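Local atomic coordinates of major extracellular endoglucanase (Xanthomonas campestris pv. campestris, PDB entry 4TUF), a protein that hydrolyses internal beta-1,4-glucosidic linkages of cellulose, lichenin and cereal beta-D-glucans through its family 5 glycoside hydrolase catalytic domain. Residues I46-Q50 / E98-M104; I118-W122 / K155-A161; A177-S181 / P223-P227; L275-G281 / Q308-W312. All coordinates share one frame; numbering follows the deposited sequence.

In the fold
All four contacts belong to the TIM-barrel catalytic domain, and they close one after another along the chain. Interaction 1 joins neighbouring barrel helices, 42-51 and 88-102. Interaction 2 joins the loops that follow strands 105-110 and 149-153, its centre about 30 Å from that of interaction 1 and across the centre of the chain. Interaction 3, on helix 173-187, lies about 17 Å from interaction 2 between centres and touches it where Trp122 meets Arg179. Interaction 4 pairs strands 276-280 and 309-311 in the barrel wall. Interactions 2 and 4 bring Glu157 and Glu278, the probable proton donor and nucleophile, together in the active site.

Interaction 1. Residues I46-Q50 / E98-M104; sequences IVQMQ and EFNARGM
Ile46 lays its CD1 methyl over one face of the Phe99 ring, 4.1 Å from the ring centroid to that carbon and displaced toward the rim, a CH-pi contact between helices 42-51 and 88-102. Its CG1 touches the ring at CE1, while CD1 also reaches the aliphatic CG of Glu98 at 3.7 Å. Met49 SD approaches the same ring at its edge. Met49 CG rests against the methyl of Met104, so Ile46, Met49, Phe99 and Met104 meet through carbon and sulfur atoms. Phe99, Met49 and Met104 also pack on Val57 of strand 56-61, which places this layer between helices and barrel wall.

The polar half is built by Gln50. With CG anti to the backbone N (chi1 -174°) and the chain extended beyond it, its amide crosses to the end of helix 88-102. Gln50 OE1 lies in the guanidinium plane and accepts from Arg102 NE at 2.6 Å, the donor standing above the amide carbonyl plane, and a weak second bond comes from Arg102 NH2. Gln50 NE2 donates to Arg102 O at 2.8 Å, nearly straight at 165°. Val47 CG2 covers one face of the guanidinium. Gly103, at positive phi, ends the helix in a Schellman motif.

The axes of segments 46-50 and 98-102 come within 11.2 Å and cross at -42°, and the gap is bridged by side chains and, at the helix end, by the main-chain O of Arg102. Using both ends of its amide on Arg102, Gln50 fixes the amide's flip and ties the Arg102 side chain to the carbonyl at the helix end.

Interaction 2. Residues I118-W122 / K155-A161; sequences ISELW and KNEPHGA
Glu120 lies over the imidazole of His159: its CA makes a CH-pi contact, 3.9 Å from the ring centroid, and CG lies over the same face, while its carboxylate is turned 62° from the ring plane. Ile118 meets that ring differently: its carbonyl O stands at the edge, in the ring plane. Trp212 stacks on His159 as well. With CG between the backbone N and carbonyl carbon (chi1 58°), His159 turns its ND1 to donate to Glu157 O at 2.6 Å, which lies in the ring plane.

Beyond the ring, Ala161 N donates to Glu120 OE2 at 3.0 Å, coming from above the carboxylate plane. His159 N donates in turn to Glu120 O, on a lone pair. Lys155, bent at chi2 and chi4, brings its NZ to Ser119 O at 2.8 Å and to its neighbour Asn156 O; a water accepts from Ser119 N and, weakly, from NZ. Ile118 CD1 comes within 3.4 Å of Glu157 OE1.

Both loops follow barrel strands, as do the active-site loops of TIM-barrel hydrolases. Glu157 OE2, of the probable proton donor, is hydrogen-bonded to Tyr238 and His236. The lysine thus ties together two main-chain carbonyls from different loops, and His159 braces the backbone carbonyl of Glu157, second-shell bonds that probably help to position the presumed catalytic residue.

Interaction 3. Residues A177-S181 / P223-P227; sequences AERGS and PLNIP
At chi1 -64° Glu178 sets CG anti to its carbonyl carbon, and with the rest of the chain extended (chi2 176°) its carboxylate extends from helix 173-187 to the loop 223-227. There Glu178 OE1 accepts from Asn225 N at 2.9 Å, with an angle of 161° at the hydrogen, the donor lying above the carboxylate plane. Asn225 CB sits beside the same oxygen, and the carboxylate and the Asn225 amide are turned nearly perpendicular. Asn225 is the centre of an inverse gamma turn.

Two waters widen the polar seam. One donates to Glu178 OE1 and to Pro223 O; the other donates to Glu178 O at 2.7 Å and to Asn225 O, so it links the helix backbone to the loop backbone.

A turn farther along the helix, Ile226 packs against Ser181. Ile226 CG2 lies near Ser181 OG, and Ile226 CG1 and CD1 both touch Ser181 CB; Ile226 CD1 also lies near the carbonyl O of Ala177. Ile226 reaches Val195 of strand 192-195 and Leu231 of strand 231-238, so this buried side of the loop lies between helix and barrel strands.

The loop leads into strand 231-238 and is held here to helix 173-187. Glu178 OE1 accepts from a backbone N and a water while OE2 forms a salt bridge with Lys175, an environment that would probably favour the ionised carboxylate.

Interaction 4. Residues L275-G281 / Q308-W312; sequences LLGEFGG and QGFYW
Phe310 and Leu276 join by a main-chain bond in the wall of the TIM barrel, where strands 276-280 and 309-311 run parallel in a beta-alpha-beta unit connected by helix 288-303. Phe310 N donates to Leu276 O at 2.8 Å, and Trp312 N to Phe279 O at the same length. Between them the first strand turns a corner at Gly277 and Glu278, so the ladder is interrupted; a CA-H...O contact from Glu278 CA to Phe310 O lies in this interval.

The aromatic contact is a T-shaped pair. Tyr311 presents its edge to the face of Phe279, planes 88° apart and centroids 5.4 Å from each other, with CD1 of the tyrosine closest to CE2 of the phenylalanine. Phe279 reaches this position with CG between its backbone N and carbonyl carbon (chi1 70°), and its carbonyl O lies over the face of the Tyr311 ring. Both rings pack on Leu340 of helix 334-344, outside the barrel.

At the other end Leu275 CD1 stands at the edge of the Phe310 ring, and Leu275 CB lies near Gln308 O. Gly309 and Gly280 both adopt backbone angles that by themselves call for glycine, and Gly280 CA passes 3.8 Å from Trp312 O.

Polar groups gather at Glu278, the probable nucleophile. Arg58 forms a salt bridge to its OE2 and Tyr238 is hydrogen-bonded to its OE1, while the ND2 of Asn23 is hydrogen-bonded to two main-chain oxygens, Gly277 O and Tyr311 O.

Interaction 1. Residues I46-Q50 / E98-M104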
# COMPACT_ATOMS: atom_id res chain seq x y z
N ILE A 46 -10.94 -7.50 -12.72
CA ILE A 46 -10.57 -8.20 -11.50
C ILE A 46 -10.24 -9.66 -11.82
O ILE A 46 -9.24 -10.20 -11.36
CB ILE A 46 -11.69 -8.14 -10.44
CG1 ILE A 46 -11.77 -6.73 -9.85
CG2 ILE A 46 -11.46 -9.16 -9.34
CD1 ILE A 46 -12.94 -6.54 -8.91
N VAL A 47 -11.10 -10.28 -12.62
CA VAL A 47 -10.91 -11.66 -13.07
C VAL A 47 -9.54 -11.83 -13.70
O VAL A 47 -8.87 -12.85 -13.50
CB VAL A 47 -12.01 -12.07 -14.08
CG1 VAL A 47 -11.58 -13.27 -14.91
CG2 VAL A 47 -13.32 -12.34 -13.37
N GLN A 48 -9.10 -10.82 -14.44
CA GLN A 48 -7.82 -10.88 -15.14
C GLN A 48 -6.63 -10.82 -14.18
O GLN A 48 -5.65 -11.53 -14.37
CB GLN A 48 -7.70 -9.76 -16.16
CG GLN A 48 -6.48 -9.92 -17.04
CD GLN A 48 -6.32 -8.80 -18.05
OE1 GLN A 48 -6.90 -7.73 -17.89
NE2 GLN A 48 -5.53 -9.06 -19.09
N MET A 49 -6.72 -9.96 -13.17
CA MET A 49 -5.58 -9.75 -12.30
C MET A 49 -5.40 -10.95 -11.36
O MET A 49 -4.30 -11.21 -10.90
CB MET A 49 -5.71 -8.44 -11.51
CG MET A 49 -6.64 -8.43 -10.33
SD MET A 49 -6.61 -6.83 -9.49
CE MET A 49 -7.73 -5.86 -10.50
N GLN A 50 -6.47 -11.69 -11.11
CA GLN A 50 -6.33 -12.90 -10.31
C GLN A 50 -5.69 -13.98 -11.16
O GLN A 50 -4.90 -14.78 -10.66
CB GLN A 50 -7.68 -13.38 -9.77
CG GLN A 50 -7.54 -14.56 -8.82
CD GLN A 50 -8.86 -15.00 -8.22
OE1 GLN A 50 -9.85 -15.20 -8.93
NE2 GLN A 50 -8.89 -15.15 -6.90
N GLU A 98 -16.62 -8.35 -4.48
CA GLU A 98 -16.17 -9.16 -5.61
C GLU A 98 -14.83 -9.81 -5.32
O GLU A 98 -14.65 -11.00 -5.57
CB GLU A 98 -16.08 -8.31 -6.88
CG GLU A 98 -15.46 -9.05 -8.07
CD GLU A 98 -16.31 -10.20 -8.56
OE1 GLU A 98 -17.50 -10.28 -8.18
OE2 GLU A 98 -15.79 -11.03 -9.34
N PHE A 99 -13.88 -9.02 -4.80
CA PHE A 99 -12.61 -9.56 -4.33
C PHE A 99 -12.85 -10.68 -3.32
O PHE A 99 -12.18 -11.71 -3.36
CB PHE A 99 -11.77 -8.46 -3.68
CG PHE A 99 -11.15 -7.51 -4.66
CD1 PHE A 99 -10.46 -7.98 -5.76
CD2 PHE A 99 -11.25 -6.14 -4.47
CE1 PHE A 99 -9.88 -7.10 -6.66
CE2 PHE A 99 -10.68 -5.25 -5.37
CZ PHE A 99 -10.00 -5.73 -6.47
N ASN A 100 -13.81 -10.46 -2.43
CA ASN A 100 -14.12 -11.41 -1.38
C ASN A 100 -14.65 -12.72 -1.93
O ASN A 100 -14.27 -13.80 -1.47
CB ASN A 100 -15.13 -10.81 -0.40
CG ASN A 100 -15.44 -11.73 0.75
OD1 ASN A 100 -14.66 -11.86 1.70
ND2 ASN A 100 -16.61 -12.37 0.70
N ALA A 101 -15.53 -12.63 -2.93
CA ALA A 101 -16.13 -13.81 -3.55
C ALA A 101 -15.11 -14.61 -4.35
O ALA A 101 -15.24 -15.82 -4.50
CB ALA A 101 -17.29 -13.41 -4.44
N ARG A 102 -14.09 -13.93 -4.86
CA ARG A 102 -13.04 -14.60 -5.63
C ARG A 102 -11.91 -15.12 -4.74
O ARG A 102 -11.04 -15.86 -5.21
CB ARG A 102 -12.47 -13.65 -6.68
CG ARG A 102 -13.47 -13.24 -7.74
CD ARG A 102 -12.77 -12.91 -9.03
NE ARG A 102 -12.13 -14.09 -9.60
CZ ARG A 102 -12.73 -14.92 -10.44
NH1 ARG A 102 -13.98 -14.69 -10.81
NH2 ARG A 102 -12.08 -15.97 -10.92
N GLY A 103 -11.93 -14.74 -3.47
CA GLY A 103 -10.94 -15.21 -2.52
C GLY A 103 -9.67 -14.40 -2.59
O GLY A 103 -8.57 -14.93 -2.42
N MET A 104 -9.82 -13.11 -2.86
CA MET A 104 -8.68 -12.21 -2.96
C MET A 104 -8.61 -11.32 -1.71
O MET A 104 -9.60 -10.68 -1.34
CB MET A 104 -8.78 -11.35 -4.23
CG MET A 104 -8.75 -12.18 -5.52
SD MET A 104 -8.89 -11.23 -7.05
CE MET A 104 -7.47 -10.14 -6.90

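Interaction 2. Residues I118-W122 / K155-A161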
# COMPACT_ATOMS: atom_id res chain seq x y z
N ILE A 118 -0.99 13.87 -1.37
CA ILE A 118 -0.67 13.07 -0.19
C ILE A 118 -0.13 13.96 0.93
O ILE A 118 0.89 14.63 0.76
CB ILE A 118 0.36 11.98 -0.52
CG1 ILE A 118 -0.23 10.99 -1.53
CG2 ILE A 118 0.82 11.26 0.75
CD1 ILE A 118 0.80 10.12 -2.19
N SER A 119 -0.81 13.97 2.08
CA SER A 119 -0.43 14.88 3.15
C SER A 119 0.81 14.42 3.90
O SER A 119 1.05 13.22 4.04
CB SER A 119 -1.58 15.06 4.15
OG SER A 119 -1.86 13.84 4.82
N GLU A 120 1.60 15.39 4.37
CA GLU A 120 2.76 15.10 5.20
C GLU A 120 2.35 14.43 6.50
O GLU A 120 2.92 13.41 6.90
CB GLU A 120 3.54 16.38 5.49
CG GLU A 120 4.34 16.90 4.31
CD GLU A 120 5.05 18.20 4.62
OE1 GLU A 120 5.43 18.91 3.67
OE2 GLU A 120 5.21 18.51 5.82
N LEU A 121 1.35 15.00 7.16
CA LEU A 121 0.87 14.49 8.43
C LEU A 121 -0.49 13.82 8.25
O LEU A 121 -1.06 13.84 7.16
CB LEU A 121 0.77 15.61 9.45
CG LEU A 121 2.02 16.49 9.60
CD1 LEU A 121 1.77 17.64 10.55
CD2 LEU A 121 3.17 15.63 10.08
N TRP A 122 -1.01 13.25 9.33
CA TRP A 122 -2.29 12.54 9.26
C TRP A 122 -3.46 13.51 9.28
O TRP A 122 -4.63 13.10 9.31
CB TRP A 122 -2.39 11.55 10.43
CG TRP A 122 -2.13 12.17 11.76
CD1 TRP A 122 -3.06 12.58 12.67
CD2 TRP A 122 -0.85 12.49 12.31
NE1 TRP A 122 -2.44 13.13 13.76
CE2 TRP A 122 -1.08 13.09 13.57
CE3 TRP A 122 0.46 12.34 11.87
CZ2 TRP A 122 -0.05 13.52 14.39
CZ3 TRP A 122 1.49 12.78 12.68
CH2 TRP A 122 1.23 13.36 13.93
N LYS A 155 -2.38 5.24 7.14
CA LYS A 155 -2.17 6.50 6.44
C LYS A 155 -1.04 6.35 5.43
O LYS A 155 0.04 5.86 5.75
CB LYS A 155 -1.88 7.63 7.44
CG LYS A 155 -0.94 8.73 6.95
CD LYS A 155 -1.71 9.83 6.26
CE LYS A 155 -0.82 11.03 5.97
NZ LYS A 155 0.28 10.74 5.02
N ASN A 156 -1.27 6.80 4.20
CA ASN A 156 -0.28 6.64 3.15
C ASN A 156 0.85 7.65 3.19
O ASN A 156 0.62 8.84 3.23
CB ASN A 156 -0.97 6.71 1.78
CG ASN A 156 -0.07 6.31 0.64
OD1 ASN A 156 0.30 5.16 0.51
ND2 ASN A 156 0.27 7.26 -0.19
N GLU A 157 2.07 7.14 3.11
CA GLU A 157 3.26 7.95 2.86
C GLU A 157 3.53 9.17 3.74
O GLU A 157 3.68 10.28 3.23
CB GLU A 157 3.36 8.29 1.39
CG GLU A 157 3.49 7.04 0.54
CD GLU A 157 3.90 7.33 -0.87
OE1 GLU A 157 3.66 8.45 -1.33
OE2 GLU A 157 4.46 6.43 -1.51
N PRO A 158 3.67 8.97 5.04
CA PRO A 158 4.02 10.08 5.91
C PRO A 158 5.38 10.64 5.50
O PRO A 158 6.27 9.89 5.15
CB PRO A 158 4.12 9.43 7.28
CG PRO A 158 3.20 8.28 7.20
CD PRO A 158 3.30 7.77 5.80
N HIS A 159 5.52 11.95 5.52
CA HIS A 159 6.78 12.56 5.09
C HIS A 159 6.86 14.00 5.58
O HIS A 159 6.00 14.44 6.34
CB HIS A 159 6.93 12.50 3.57
CG HIS A 159 5.82 13.18 2.83
ND1 HIS A 159 4.57 12.62 2.70
CD2 HIS A 159 5.79 14.36 2.18
CE1 HIS A 159 3.80 13.44 2.00
NE2 HIS A 159 4.52 14.50 1.67
N GLY A 160 7.88 14.72 5.14
CA GLY A 160 8.02 16.12 5.48
C GLY A 160 8.16 16.39 6.96
O GLY A 160 9.18 16.09 7.57
N ALA A 161 7.11 16.96 7.54
CA ALA A 161 7.14 17.37 8.94
C ALA A 161 6.92 16.19 9.89
O ALA A 161 7.18 16.30 11.09
CB ALA A 161 6.10 18.46 9.19
O HOH W 1 -2.04 11.24 2.84

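Interaction 3. Residues A177-S181 / P223-P227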
# COMPACT_ATOMS: atom_id res chain seq x y z
N ALA A 177 -0.25 6.71 14.92
CA ALA A 177 -0.52 5.36 14.44
C ALA A 177 -1.07 4.48 15.56
O ALA A 177 -1.89 3.59 15.32
CB ALA A 177 0.74 4.74 13.86
N GLU A 178 -0.60 4.72 16.78
CA GLU A 178 -1.11 4.02 17.95
C GLU A 178 -2.59 4.34 18.16
O GLU A 178 -3.39 3.45 18.46
CB GLU A 178 -0.30 4.37 19.19
CG GLU A 178 1.14 3.92 19.11
CD GLU A 178 1.96 4.37 20.29
OE1 GLU A 178 3.13 3.92 20.41
OE2 GLU A 178 1.45 5.17 21.10
N ARG A 179 -2.94 5.61 18.00
CA ARG A 179 -4.32 6.04 18.19
C ARG A 179 -5.21 5.51 17.06
O ARG A 179 -6.36 5.13 17.29
CB ARG A 179 -4.40 7.57 18.29
CG ARG A 179 -3.63 8.14 19.47
CD ARG A 179 -3.95 9.60 19.76
NE ARG A 179 -3.38 10.54 18.80
CZ ARG A 179 -2.12 10.97 18.82
NH1 ARG A 179 -1.28 10.52 19.74
NH2 ARG A 179 -1.69 11.84 17.91
N GLY A 180 -4.68 5.49 15.84
CA GLY A 180 -5.39 4.90 14.72
C GLY A 180 -5.57 3.41 14.91
O GLY A 180 -6.64 2.86 14.64
N SER A 181 -4.52 2.75 15.39
CA SER A 181 -4.56 1.34 15.71
C SER A 181 -5.69 1.02 16.69
O SER A 181 -6.51 0.14 16.45
CB SER A 181 -3.21 0.89 16.28
OG SER A 181 -3.18 -0.50 16.52
N PRO A 223 9.52 1.84 20.17
CA PRO A 223 8.57 0.78 19.82
C PRO A 223 7.14 1.30 19.68
O PRO A 223 6.76 2.26 20.35
CB PRO A 223 8.68 -0.19 20.99
CG PRO A 223 9.99 0.09 21.60
CD PRO A 223 10.23 1.56 21.42
N LEU A 224 6.36 0.67 18.81
CA LEU A 224 4.96 1.02 18.63
C LEU A 224 4.09 0.32 19.67
O LEU A 224 4.24 -0.88 19.91
CB LEU A 224 4.50 0.64 17.23
CG LEU A 224 5.07 1.51 16.11
CD1 LEU A 224 4.78 0.88 14.75
CD2 LEU A 224 4.48 2.92 16.20
N ASN A 225 3.18 1.06 20.29
CA ASN A 225 2.23 0.47 21.21
C ASN A 225 1.03 -0.09 20.44
O ASN A 225 -0.10 0.38 20.58
CB ASN A 225 1.77 1.49 22.25
CG ASN A 225 1.00 0.85 23.38
OD1 ASN A 225 0.90 -0.37 23.47
ND2 ASN A 225 0.46 1.68 24.26
N ILE A 226 1.32 -1.09 19.61
CA ILE A 226 0.35 -1.78 18.77
C ILE A 226 0.58 -3.27 18.99
O ILE A 226 1.74 -3.70 19.00
CB ILE A 226 0.51 -1.41 17.28
CG1 ILE A 226 0.30 0.09 17.06
CG2 ILE A 226 -0.44 -2.21 16.39
CD1 ILE A 226 0.39 0.49 15.60
N PRO A 227 -0.50 -4.05 19.18
CA PRO A 227 -0.35 -5.48 19.49
C PRO A 227 0.57 -6.20 18.50
O PRO A 227 0.45 -6.02 17.30
CB PRO A 227 -1.78 -6.02 19.39
CG PRO A 227 -2.63 -4.84 19.73
CD PRO A 227 -1.92 -3.64 19.16
O HOH W 2 5.87 4.66 19.48
O HOH W 3 -2.79 1.41 20.08

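Interaction 4. Residues L275-G281 / Q308-W312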
# COMPACT_ATOMS: atom_id res chain seq x y z
N LEU A 275 6.51 -6.24 4.86
CA LEU A 275 6.39 -6.33 3.41
C LEU A 275 6.39 -4.91 2.85
O LEU A 275 6.28 -3.95 3.60
CB LEU A 275 5.12 -7.09 3.01
CG LEU A 275 3.76 -6.72 3.63
CD1 LEU A 275 3.24 -5.37 3.17
CD2 LEU A 275 2.73 -7.80 3.31
N LEU A 276 6.50 -4.77 1.53
CA LEU A 276 6.41 -3.45 0.92
C LEU A 276 4.98 -3.12 0.50
O LEU A 276 4.35 -3.85 -0.26
CB LEU A 276 7.35 -3.37 -0.28
CG LEU A 276 8.82 -3.57 0.06
CD1 LEU A 276 9.65 -3.62 -1.21
CD2 LEU A 276 9.28 -2.47 0.98
N GLY A 277 4.46 -2.00 0.99
CA GLY A 277 3.15 -1.53 0.59
C GLY A 277 3.12 -1.04 -0.84
O GLY A 277 2.13 -1.21 -1.55
N GLU A 278 4.21 -0.41 -1.26
CA GLU A 278 4.37 0.03 -2.65
C GLU A 278 5.82 -0.11 -3.09
O GLU A 278 6.74 0.35 -2.41
CB GLU A 278 3.93 1.49 -2.83
CG GLU A 278 2.44 1.74 -2.68
CD GLU A 278 2.09 3.20 -2.87
OE1 GLU A 278 2.94 3.93 -3.43
OE2 GLU A 278 0.98 3.62 -2.47
N PHE A 279 6.02 -0.76 -4.23
CA PHE A 279 7.31 -0.75 -4.90
C PHE A 279 7.08 -0.98 -6.39
O PHE A 279 6.09 -1.62 -6.79
CB PHE A 279 8.25 -1.81 -4.32
CG PHE A 279 7.85 -3.22 -4.64
CD1 PHE A 279 6.86 -3.86 -3.89
CD2 PHE A 279 8.46 -3.92 -5.67
CE1 PHE A 279 6.49 -5.16 -4.18
CE2 PHE A 279 8.10 -5.22 -5.96
CZ PHE A 279 7.11 -5.84 -5.22
N GLY A 280 7.96 -0.44 -7.23
CA GLY A 280 7.74 -0.53 -8.66
C GLY A 280 8.41 0.57 -9.46
O GLY A 280 9.14 1.40 -8.91
N GLY A 281 8.16 0.57 -10.76
CA GLY A 281 8.84 1.45 -11.69
C GLY A 281 8.70 0.97 -13.12
O GLY A 281 8.13 -0.09 -13.37
N GLN A 308 6.52 -11.41 -0.47
CA GLN A 308 5.20 -10.81 -0.61
C GLN A 308 5.27 -9.30 -0.52
O GLN A 308 6.28 -8.73 -0.12
CB GLN A 308 4.24 -11.35 0.45
CG GLN A 308 4.74 -11.20 1.88
CD GLN A 308 3.76 -11.77 2.88
OE1 GLN A 308 2.59 -11.98 2.57
NE2 GLN A 308 4.23 -12.02 4.10
N GLY A 309 4.17 -8.65 -0.89
CA GLY A 309 4.12 -7.21 -0.94
C GLY A 309 3.11 -6.76 -1.97
O GLY A 309 2.41 -7.59 -2.55
N PHE A 310 3.03 -5.46 -2.20
CA PHE A 310 2.05 -4.91 -3.12
C PHE A 310 2.73 -4.07 -4.19
O PHE A 310 3.19 -2.95 -3.92
CB PHE A 310 1.02 -4.08 -2.37
CG PHE A 310 0.17 -4.88 -1.42
CD1 PHE A 310 0.58 -5.10 -0.12
CD2 PHE A 310 -1.04 -5.42 -1.83
CE1 PHE A 310 -0.20 -5.84 0.75
CE2 PHE A 310 -1.82 -6.16 -0.97
CZ PHE A 310 -1.40 -6.37 0.32
N TYR A 311 2.79 -4.60 -5.41
CA TYR A 311 3.38 -3.88 -6.53
C TYR A 311 2.63 -2.60 -6.88
O TYR A 311 1.41 -2.52 -6.71
CB TYR A 311 3.43 -4.78 -7.77
CG TYR A 311 4.37 -4.27 -8.83
CD1 TYR A 311 5.75 -4.40 -8.69
CD2 TYR A 311 3.89 -3.64 -9.97
CE1 TYR A 311 6.62 -3.93 -9.65
CE2 TYR A 311 4.75 -3.16 -10.94
CZ TYR A 311 6.11 -3.31 -10.78
OH TYR A 311 6.98 -2.84 -11.73
N TRP A 312 3.35 -1.59 -7.33
CA TRP A 312 2.78 -0.33 -7.79
C TRP A 312 3.02 -0.16 -9.29
O TRP A 312 4.16 0.08 -9.69
CB TRP A 312 3.40 0.84 -7.02
CG TRP A 312 2.79 2.18 -7.26
CD1 TRP A 312 1.47 2.49 -7.22
CD2 TRP A 312 3.48 3.41 -7.55
NE1 TRP A 312 1.29 3.83 -7.48
CE2 TRP A 312 2.51 4.42 -7.68
CE3 TRP A 312 4.83 3.75 -7.72
CZ2 TRP A 312 2.83 5.74 -7.97
CZ3 TRP A 312 5.15 5.07 -8.00
CH2 TRP A 312 4.16 6.04 -8.13